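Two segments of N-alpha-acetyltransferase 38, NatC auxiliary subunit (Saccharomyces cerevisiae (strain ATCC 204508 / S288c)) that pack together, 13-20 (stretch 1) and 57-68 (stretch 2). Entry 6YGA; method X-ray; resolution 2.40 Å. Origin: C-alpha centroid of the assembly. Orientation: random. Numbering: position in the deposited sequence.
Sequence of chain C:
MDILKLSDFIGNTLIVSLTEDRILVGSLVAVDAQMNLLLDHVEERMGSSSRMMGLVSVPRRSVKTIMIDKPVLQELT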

# COMPACT_ATOMS: atom_id res chain seq x y z
N THR C 13 26.00 13.30 26.72
CA THR C 13 26.26 11.87 26.64
C THR C 13 26.37 11.26 28.04
O THR C 13 26.99 11.84 28.94
N LEU C 14 25.76 10.09 28.22
CA LEU C 14 25.77 9.38 29.49
C LEU C 14 26.20 7.94 29.28
O LEU C 14 26.01 7.37 28.20
N ILE C 15 26.79 7.36 30.32
CA ILE C 15 27.21 5.97 30.32
C ILE C 15 26.29 5.21 31.26
O ILE C 15 26.23 5.51 32.46
N VAL C 16 25.55 4.24 30.72
CA VAL C 16 24.55 3.50 31.47
C VAL C 16 24.87 2.02 31.31
O VAL C 16 24.58 1.42 30.27
N SER C 17 25.46 1.42 32.35
CA SER C 17 25.68 -0.01 32.38
C SER C 17 24.37 -0.71 32.73
O SER C 17 23.69 -0.31 33.68
N LEU C 18 24.02 -1.74 31.97
CA LEU C 18 22.78 -2.46 32.20
C LEU C 18 23.02 -3.62 33.16
O LEU C 18 24.11 -3.78 33.72
N THR C 19 22.00 -4.45 33.37
CA THR C 19 22.12 -5.57 34.29
C THR C 19 23.14 -6.60 33.80
O THR C 19 23.83 -7.22 34.61
N GLU C 20 23.24 -6.78 32.49
CA GLU C 20 24.17 -7.74 31.92
C GLU C 20 25.52 -7.05 31.69
O GLU C 20 25.74 -5.91 32.13
N SER C 57 14.91 3.42 25.19
CA SER C 57 14.45 3.75 26.53
C SER C 57 14.88 2.64 27.48
O SER C 57 14.79 1.46 27.14
N VAL C 58 15.36 3.02 28.66
CA VAL C 58 15.82 2.07 29.65
C VAL C 58 14.93 2.19 30.89
O VAL C 58 14.83 3.27 31.48
N PRO C 59 14.24 1.13 31.29
CA PRO C 59 13.41 1.20 32.50
C PRO C 59 14.25 1.26 33.76
O PRO C 59 15.48 1.15 33.74
N ARG C 60 13.56 1.44 34.89
CA ARG C 60 14.24 1.59 36.17
C ARG C 60 15.03 0.34 36.53
O ARG C 60 16.22 0.42 36.88
N ARG C 61 14.39 -0.83 36.46
CA ARG C 61 15.04 -2.07 36.88
C ARG C 61 16.29 -2.36 36.07
O ARG C 61 17.23 -2.99 36.57
N SER C 62 16.34 -1.90 34.82
CA SER C 62 17.41 -2.28 33.91
C SER C 62 18.71 -1.51 34.14
O SER C 62 19.77 -1.98 33.73
N VAL C 63 18.65 -0.35 34.79
CA VAL C 63 19.81 0.52 34.92
C VAL C 63 20.62 0.09 36.13
O VAL C 63 20.13 0.12 37.27
N LYS C 64 21.87 -0.33 35.89
CA LYS C 64 22.78 -0.61 36.99
C LYS C 64 23.40 0.67 37.54
O LYS C 64 23.43 0.89 38.75
N THR C 65 23.88 1.54 36.65
CA THR C 65 24.52 2.77 37.08
C THR C 65 24.46 3.80 35.96
O THR C 65 24.28 3.46 34.79
N ILE C 66 24.62 5.06 36.34
CA ILE C 66 24.65 6.18 35.40
C ILE C 66 25.94 6.96 35.64
O ILE C 66 26.23 7.36 36.77
N MSE C 67 26.71 7.16 34.58
CA MSE C 67 27.98 7.88 34.69
C MSE C 67 28.13 8.93 33.59
O MSE C 67 27.62 8.76 32.49
N ILE C 68 28.84 10.02 33.91
CA ILE C 68 29.08 11.10 32.96
C ILE C 68 30.56 11.44 32.97
O ILE C 68 31.26 11.23 33.97

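Two antiparallel strands of one chain lie side by side here, one running from Thr13 and the other following the turn in stretch 2. The best-formed part of the ladder pairs Ile15 with Met67. Each satisfies the other: Ile15 N donates to Met67 O at 2.7 Å, and Met67 N donates to Ile15 O at 2.7 Å. Both bonds are short and fairly straight. Further along, the pairing loosens. Ser17 N reaches Thr65 O at 3.4 Å, a weak and bent bond. Ser17 O fares better and accepts from Lys64 N at 2.9 Å. Several carbonyls also receive CA-H contacts. Thr65 O lies 3.3 Å from Val16 CA, and Ile15 O lies 3.4 Å from Ile66 CA.

A type I turn from Arg60 to Val63 leads into the second strand, with Val63 N donating to Arg60 O at 3.3 Å. Ser62 O faces stretch 1. Ser62 O takes a CA-H contact from Leu18 CA at 3.4 Å and lies 3.3 Å from Thr19 N.

From Ile15 to Ser17 and from Thr65 to Met67, side chains alternate between the two faces of the sheet. Val16 (chi1 t) and Ile66 (m, t) share one face, where Val16 CG2 is 4.4 Å from Ile66 CG1. Val16 CG1 also meets Val63 CG2 at 3.9 Å. Leu14 (m, t) starts out sideways, but its end comes nearer to stretch 2. Leu14 CD1 is 4.2 Å from Ile66 CG2, and Leu14 CD2 is 3.8 Å from Ile68 CG1. Ile68 is t, t. Leu18 (m, t) points away overall, yet its end returns, placing CD2 4.3 Å from Val58 CG1. Val58 (m) points toward stretch 1.

The other face carries Ile15, Ser17, Thr65 and Met67. Ile15 (m, p) packs at its root against Met67, CB to CB at 4.1 Å. Met67 is selenomethionine, and its extended m, t, t chain leads away from stretch 1. Ser17 (t) sets its CB 3.8 Å from Thr65 CG2, so this contact is carbon to carbon. Thr65 (t) has its OG1 hydrogen-bonded elsewhere in the structure.

Ser17 OG makes a weak bond to Leu18 O at 3.5 Å, within its own stretch. Lys64 points toward stretch 1, and its NZ lies 3.5 Å from Ser17 OG; the geometry leaves that pair undecided. Lys64 CB also rests 3.6 Å from Leu18 O. Ser62 (m) has its OG satisfied elsewhere in the structure. At the exposed end, Thr19 (p) lays CG2 3.7 Å from Arg61 O.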

# COMPACT_ATOMS: atom_id res chain seq x y z
CB THR C 13 27.55 11.62 25.86
OG1 THR C 13 27.44 12.22 24.56
CG2 THR C 13 27.82 10.14 25.71
CB LEU C 14 24.39 9.41 30.17
CG LEU C 14 23.86 10.78 30.58
CD1 LEU C 14 22.52 10.66 31.28
CD2 LEU C 14 24.87 11.49 31.48
CB ILE C 15 28.68 5.82 30.75
CG1 ILE C 15 29.63 6.28 29.63
CG2 ILE C 15 28.98 4.38 31.13
CD1 ILE C 15 29.86 7.77 29.57
CB VAL C 16 23.12 3.80 31.00
CG1 VAL C 16 22.11 2.96 31.77
CG2 VAL C 16 22.82 5.28 31.17
CB SER C 17 26.77 -0.38 33.39
OG SER C 17 26.95 -1.78 33.45
CB LEU C 18 22.19 -2.94 30.87
CG LEU C 18 21.79 -1.84 29.88
CD1 LEU C 18 21.00 -2.43 28.73
CD2 LEU C 18 20.99 -0.76 30.59
CB THR C 19 20.76 -6.23 34.51
OG1 THR C 19 20.22 -6.65 33.25
CG2 THR C 19 19.80 -5.27 35.18
CB GLU C 20 23.60 -8.32 30.62
CG GLU C 20 22.26 -9.03 30.80
CD GLU C 20 21.63 -9.43 29.48
OE1 GLU C 20 22.16 -9.05 28.42
OE2 GLU C 20 20.59 -10.13 29.50
CB SER C 57 12.93 3.93 26.58
OG SER C 57 12.26 2.68 26.60
CB VAL C 58 17.31 2.28 30.02
CG1 VAL C 58 18.18 1.90 28.83
CG2 VAL C 58 17.59 3.71 30.43
CB PRO C 59 12.59 -0.10 32.44
CG PRO C 59 12.68 -0.56 31.01
CD PRO C 59 14.03 -0.12 30.54
CB ARG C 60 13.21 1.90 37.26
CG ARG C 60 13.70 1.62 38.67
CD ARG C 60 12.58 1.72 39.69
NE ARG C 60 13.05 1.40 41.03
CZ ARG C 60 13.66 2.28 41.83
NH1 ARG C 60 13.87 3.52 41.42
NH2 ARG C 60 14.07 1.91 43.04
CB ARG C 61 14.05 -3.23 36.77
CG ARG C 61 14.57 -4.55 37.33
CD ARG C 61 13.93 -5.74 36.63
NE ARG C 61 14.44 -5.91 35.27
CZ ARG C 61 14.12 -6.92 34.47
NH1 ARG C 61 13.28 -7.86 34.89
NH2 ARG C 61 14.63 -7.00 33.25
CB SER C 62 16.96 -2.09 32.47
OG SER C 62 15.90 -2.98 32.16
CB VAL C 63 19.39 1.99 35.03
CG1 VAL C 63 20.57 2.86 35.39
CG2 VAL C 63 18.76 2.45 33.72
CB LYS C 64 23.87 -1.59 36.54
CG LYS C 64 25.20 -1.43 37.26
CD LYS C 64 26.17 -2.54 36.92
CE LYS C 64 27.58 -2.23 37.40
NZ LYS C 64 28.20 -1.13 36.60
CB THR C 65 25.97 2.54 37.51
OG1 THR C 65 26.54 3.77 37.97
CG2 THR C 65 26.79 2.02 36.33
CB ILE C 66 23.42 7.09 35.57
CG1 ILE C 66 22.13 6.29 35.35
CG2 ILE C 66 23.48 8.26 34.61
CD1 ILE C 66 20.87 7.09 35.62
CB MSE C 67 29.15 6.90 34.65
CG MSE C 67 29.20 5.97 35.85
SE MSE C 67 30.86 4.95 35.88
CE MSE C 67 30.52 3.90 37.48
CB ILE C 68 28.22 12.35 33.27
CG1 ILE C 68 28.18 13.31 32.08
CG2 ILE C 68 28.74 13.07 34.50
CD1 ILE C 68 27.40 14.58 32.33